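Putative secreted endoglycosylceramidase (Rhodococcus hoagii, PDB 6JYZ) probably hydrolyses the bond joining the galactose of a glycan to ceramide in glycosphingolipids, as an endogalactosylceramidase of glycosyl hydrolase family 5. Local coordinates at residues 295-300 with 331-336; 305-310 with 340-345. All blocks are in the same frame, centred on the assembly; numbering follows the deposited sequence.

Interaction 1: 295-300 with 331-336; sequences SQSINV and GWFGDP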
# COMPACT_ATOMS: atom_id res chain seq x y z
N SER A 295 7.54 -8.31 -9.59
CA SER A 295 8.42 -9.16 -10.40
C SER A 295 8.49 -10.57 -9.80
O SER A 295 8.67 -10.75 -8.60
CB SER A 295 9.75 -8.57 -10.59
OG SER A 295 9.67 -7.30 -11.26
N GLN A 296 8.36 -11.54 -10.70
CA GLN A 296 8.38 -12.99 -10.39
C GLN A 296 7.20 -13.38 -9.53
O GLN A 296 7.18 -14.51 -8.95
CB GLN A 296 9.72 -13.50 -9.84
CG GLN A 296 10.80 -13.20 -10.82
CD GLN A 296 12.07 -13.96 -10.54
OE1 GLN A 296 12.87 -13.64 -9.67
NE2 GLN A 296 12.29 -14.98 -11.35
N SER A 297 6.15 -12.56 -9.44
CA SER A 297 4.89 -12.90 -8.84
C SER A 297 3.78 -12.91 -9.90
O SER A 297 3.23 -13.95 -10.22
CB SER A 297 4.51 -12.01 -7.65
OG SER A 297 3.28 -12.43 -7.16
N ILE A 298 3.46 -11.72 -10.44
CA ILE A 298 2.34 -11.56 -11.35
C ILE A 298 2.72 -10.71 -12.56
O ILE A 298 1.81 -10.23 -13.27
CB ILE A 298 1.07 -11.04 -10.63
CG1 ILE A 298 1.33 -9.68 -9.98
CG2 ILE A 298 0.53 -12.09 -9.64
CD1 ILE A 298 0.03 -9.01 -9.51
N ASN A 299 3.99 -10.58 -12.89
CA ASN A 299 4.36 -9.86 -14.11
C ASN A 299 4.04 -10.72 -15.34
O ASN A 299 3.89 -11.94 -15.25
CB ASN A 299 5.83 -9.46 -14.08
CG ASN A 299 6.10 -8.20 -13.31
OD1 ASN A 299 5.20 -7.59 -12.74
ND2 ASN A 299 7.38 -7.87 -13.27
N VAL A 300 4.08 -10.09 -16.51
CA VAL A 300 3.89 -10.81 -17.77
C VAL A 300 4.98 -11.88 -17.90
O VAL A 300 4.64 -13.02 -18.32
CB VAL A 300 3.93 -9.82 -18.95
CG1 VAL A 300 3.80 -10.59 -20.31
CG2 VAL A 300 2.76 -8.84 -18.82
N GLY A 331 3.49 -9.17 -3.12
CA GLY A 331 2.92 -10.38 -2.51
C GLY A 331 2.96 -11.52 -3.50
O GLY A 331 3.13 -11.32 -4.71
N TRP A 332 2.81 -12.73 -2.93
CA TRP A 332 2.67 -13.97 -3.70
C TRP A 332 1.34 -14.58 -3.36
O TRP A 332 0.84 -14.44 -2.24
CB TRP A 332 3.84 -14.96 -3.43
CG TRP A 332 4.97 -14.66 -4.37
CD1 TRP A 332 5.25 -15.34 -5.53
CD2 TRP A 332 5.96 -13.61 -4.29
NE1 TRP A 332 6.33 -14.76 -6.16
CE2 TRP A 332 6.78 -13.69 -5.43
CE3 TRP A 332 6.28 -12.58 -3.37
CZ2 TRP A 332 7.82 -12.81 -5.72
CZ3 TRP A 332 7.34 -11.73 -3.62
CH2 TRP A 332 8.10 -11.83 -4.78
N PHE A 333 0.74 -15.25 -4.35
CA PHE A 333 -0.69 -15.60 -4.29
C PHE A 333 -0.96 -17.09 -4.47
O PHE A 333 -2.14 -17.47 -4.44
CB PHE A 333 -1.46 -14.77 -5.35
CG PHE A 333 -1.20 -13.28 -5.15
CD1 PHE A 333 -1.76 -12.64 -4.06
CD2 PHE A 333 -0.35 -12.59 -6.03
CE1 PHE A 333 -1.43 -11.30 -3.79
CE2 PHE A 333 -0.10 -11.23 -5.79
CZ PHE A 333 -0.65 -10.61 -4.69
N GLY A 334 0.09 -17.86 -4.67
CA GLY A 334 -0.08 -19.32 -4.88
C GLY A 334 0.27 -20.08 -3.61
O GLY A 334 0.07 -19.65 -2.48
N ASP A 335 0.77 -21.30 -3.85
CA ASP A 335 1.03 -22.24 -2.77
C ASP A 335 2.29 -21.81 -2.01
O ASP A 335 3.36 -21.74 -2.61
CB ASP A 335 1.29 -23.63 -3.38
CG ASP A 335 1.55 -24.74 -2.39
OD1 ASP A 335 1.64 -24.50 -1.15
OD2 ASP A 335 1.44 -25.89 -2.89
N PRO A 336 2.24 -21.55 -0.69
CA PRO A 336 3.44 -21.20 0.06
C PRO A 336 4.53 -22.26 0.04
O PRO A 336 5.71 -21.97 0.17
CB PRO A 336 2.93 -20.89 1.50
CG PRO A 336 1.56 -21.56 1.57
CD PRO A 336 1.03 -21.56 0.17
O HOH W 1 2.03 -14.97 -7.01
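Ser-297 packs on Trp-332 where two loops approach each other, and two direct hydrogen bonds tie the loops together. The indole NE1 of Trp-332 donates to the backbone O of Gln-296 at 2.9 Å, in a somewhat bent bond (144° at the hydrogen) whose donor stands above the carbonyl plane rather than on a lone pair. The second is shorter: Ser-297 OG gives its proton to Gly-331 O at 2.7 Å and lies in the plane of that carbonyl. Ser-297 has its hydroxyl anti to its own backbone N (chi1 180°), which carries OG across to the glycine. A water widens the grip, donating to Ser-297 OG at 2.8 Å and accepting from Phe-333 N at 3.0 Å, so this one small hydroxyl serves both a carbonyl and, through the water, an amide.

Both loops leave the C-terminal ends of neighbouring barrel strands, 287-289 and 326-330, of the (beta/alpha)8 barrel of family 5; that rim of the barrel is where such enzymes hold their active site. Gly-331 suits the first position after its strand because at its backbone angles a CB would press against the carbonyl O of the residue before and crowd Phe-333 CZ; Phe-333 folds back to lay a ring face over it.

The remaining contacts are packing. Ser-297 CB sits over a face of the indole, 3.7 Å from the centroid of the five-membered ring and 18° off its normal, a CH-pi contact. Farther out, Ile-298 brings its CG2 methyl to the edge of the Phe-333 ring, 3.7 Å from CD2.

Interaction 2: 305-310 with 340-345; sequences PSIEDG and AGQVRR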
# COMPACT_ATOMS: atom_id res chain seq x y z
N PRO A 305 11.78 -8.79 -15.06
CA PRO A 305 12.94 -8.76 -14.17
C PRO A 305 12.82 -9.81 -13.09
O PRO A 305 11.75 -10.26 -12.72
CB PRO A 305 12.88 -7.38 -13.45
CG PRO A 305 11.88 -6.56 -14.28
CD PRO A 305 10.97 -7.55 -14.93
N SER A 306 14.00 -10.20 -12.56
CA SER A 306 13.98 -11.03 -11.36
C SER A 306 13.52 -10.19 -10.15
O SER A 306 13.47 -8.96 -10.24
CB SER A 306 15.37 -11.56 -11.04
OG SER A 306 16.24 -10.48 -10.73
N ILE A 307 13.25 -10.87 -9.04
CA ILE A 307 12.85 -10.09 -7.84
C ILE A 307 13.94 -9.05 -7.59
O ILE A 307 13.69 -7.87 -7.34
CB ILE A 307 12.76 -11.04 -6.63
CG1 ILE A 307 11.60 -12.00 -6.82
CG2 ILE A 307 12.59 -10.21 -5.35
CD1 ILE A 307 11.53 -13.06 -5.74
N GLU A 308 15.23 -9.47 -7.60
CA GLU A 308 16.31 -8.59 -7.18
C GLU A 308 16.55 -7.48 -8.19
O GLU A 308 16.85 -6.34 -7.82
CB GLU A 308 17.60 -9.40 -6.95
CG GLU A 308 17.50 -10.35 -5.75
CD GLU A 308 16.78 -11.67 -6.04
OE1 GLU A 308 16.41 -11.99 -7.20
OE2 GLU A 308 16.44 -12.39 -5.00
N ASP A 309 16.40 -7.78 -9.49
CA ASP A 309 16.50 -6.71 -10.48
C ASP A 309 15.31 -5.74 -10.37
O ASP A 309 15.49 -4.57 -10.62
CB ASP A 309 16.66 -7.26 -11.90
CG ASP A 309 18.15 -7.67 -12.15
OD1 ASP A 309 19.08 -7.16 -11.45
OD2 ASP A 309 18.34 -8.45 -13.04
N GLY A 310 14.16 -6.25 -10.03
CA GLY A 310 13.00 -5.35 -9.82
C GLY A 310 13.29 -4.32 -8.73
O GLY A 310 12.95 -3.15 -8.86
N ALA A 340 7.21 -19.67 -0.82
CA ALA A 340 7.78 -19.00 0.34
C ALA A 340 9.21 -18.58 0.10
O ALA A 340 9.67 -17.59 0.65
CB ALA A 340 7.67 -19.91 1.55
N GLY A 341 9.94 -19.27 -0.75
CA GLY A 341 11.32 -18.89 -1.03
C GLY A 341 11.42 -17.55 -1.78
O GLY A 341 12.38 -16.80 -1.62
N GLN A 342 10.41 -17.28 -2.62
CA GLN A 342 10.37 -15.98 -3.29
C GLN A 342 10.05 -14.89 -2.26
O GLN A 342 10.66 -13.84 -2.32
CB GLN A 342 9.19 -15.95 -4.25
CG GLN A 342 9.06 -17.15 -5.15
CD GLN A 342 10.06 -16.89 -6.18
OE1 GLN A 342 11.24 -16.99 -5.88
NE2 GLN A 342 9.55 -16.64 -7.42
N VAL A 343 9.14 -15.16 -1.36
CA VAL A 343 8.84 -14.21 -0.28
C VAL A 343 10.08 -13.93 0.54
O VAL A 343 10.41 -12.78 0.88
CB VAL A 343 7.63 -14.66 0.56
CG1 VAL A 343 7.37 -13.66 1.66
CG2 VAL A 343 6.42 -14.83 -0.37
N ARG A 344 10.86 -14.99 0.86
CA ARG A 344 12.09 -14.82 1.58
C ARG A 344 13.07 -13.94 0.82
O ARG A 344 13.69 -13.07 1.42
CB ARG A 344 12.65 -16.24 1.86
CG ARG A 344 13.99 -16.18 2.61
CD ARG A 344 14.47 -17.64 2.82
NE ARG A 344 15.81 -17.70 3.35
CZ ARG A 344 16.35 -18.79 3.93
NH1 ARG A 344 15.63 -19.90 4.08
NH2 ARG A 344 17.60 -18.75 4.36
N ARG A 345 13.24 -14.19 -0.47
CA ARG A 345 14.10 -13.36 -1.28
C ARG A 345 13.65 -11.88 -1.26
O ARG A 345 14.46 -10.98 -1.26
CB ARG A 345 14.11 -13.84 -2.76
CG ARG A 345 14.95 -15.12 -2.93
CD ARG A 345 14.64 -15.77 -4.27
NE ARG A 345 14.97 -14.91 -5.40
CZ ARG A 345 14.46 -15.05 -6.61
NH1 ARG A 345 13.67 -16.10 -6.85
NH2 ARG A 345 14.81 -14.25 -7.61
O HOH W 2 16.94 -11.43 -2.50
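Arg-345 buries the most surface in this contact, reaching from helix 336-353 to the start of helix 307-321, where Glu-308 and Ile-307 receive it. A bend at chi3 turns its guanidinium side-on to the Glu-308 carboxylate: NH2 binds OE1 at 2.8 Å (169° at the hydrogen) and NE binds OE2 at 2.9 Å (163°). Both oxygens use their syn lone pairs and the two planes are only 10° apart, so this bidentate salt bridge is nearly flat and fixes the rotation of both groups. NH2 has a further acceptor in Gln-296 OE1, from the loop that precedes helix 307-321.

Ile-307 covers one face of the guanidinium, while the carboxylate meets its edge. Its CD1 methyl stands over the centre of that face, 3.6 Å from Arg-345 CZ, and also reaches 3.6 Å from Gln-342 O, one turn earlier on the partner helix. The flat cation thus has an apolar lid over one face and an anion at its edge, an arrangement that suits arginine, whose faces bind polar partners poorly.

Glu-308 is curled by its chi2 bend so that its carboxylate swings over to the other helix. Beyond the salt bridge, OE2 accepts from a water at 2.7 Å, and the same water donates to Arg-345 O. Near the amino end of its helix the acid is well placed, since the helix dipole would probably favour a negative charge. Ser-306 caps that helix, with OG accepting from Asp-309 N at 3.0 Å. The whole is a salt-bridged contact between consecutive helices in the outer ring of a (beta/alpha)8 barrel.

The centres of interactions 1 and 2 lie about 10 Å apart, on the same side of the chain's centre. Along the sequence their segments interleave in the order 295-300, 305-310, 331-336, 340-345: interaction 1 joins the loops following strands 287-289 and 326-330, and interaction 2 joins helices 307-321 and 336-353, into which those loops lead. Gln-296 joins the two, its OE1 accepting from the backbone N of Ile-307, while Trp-332 packs against Gln-342. The two contacts thereby form one continuous interface in the barrel, with the loops packed on the first turns of the helices that follow them.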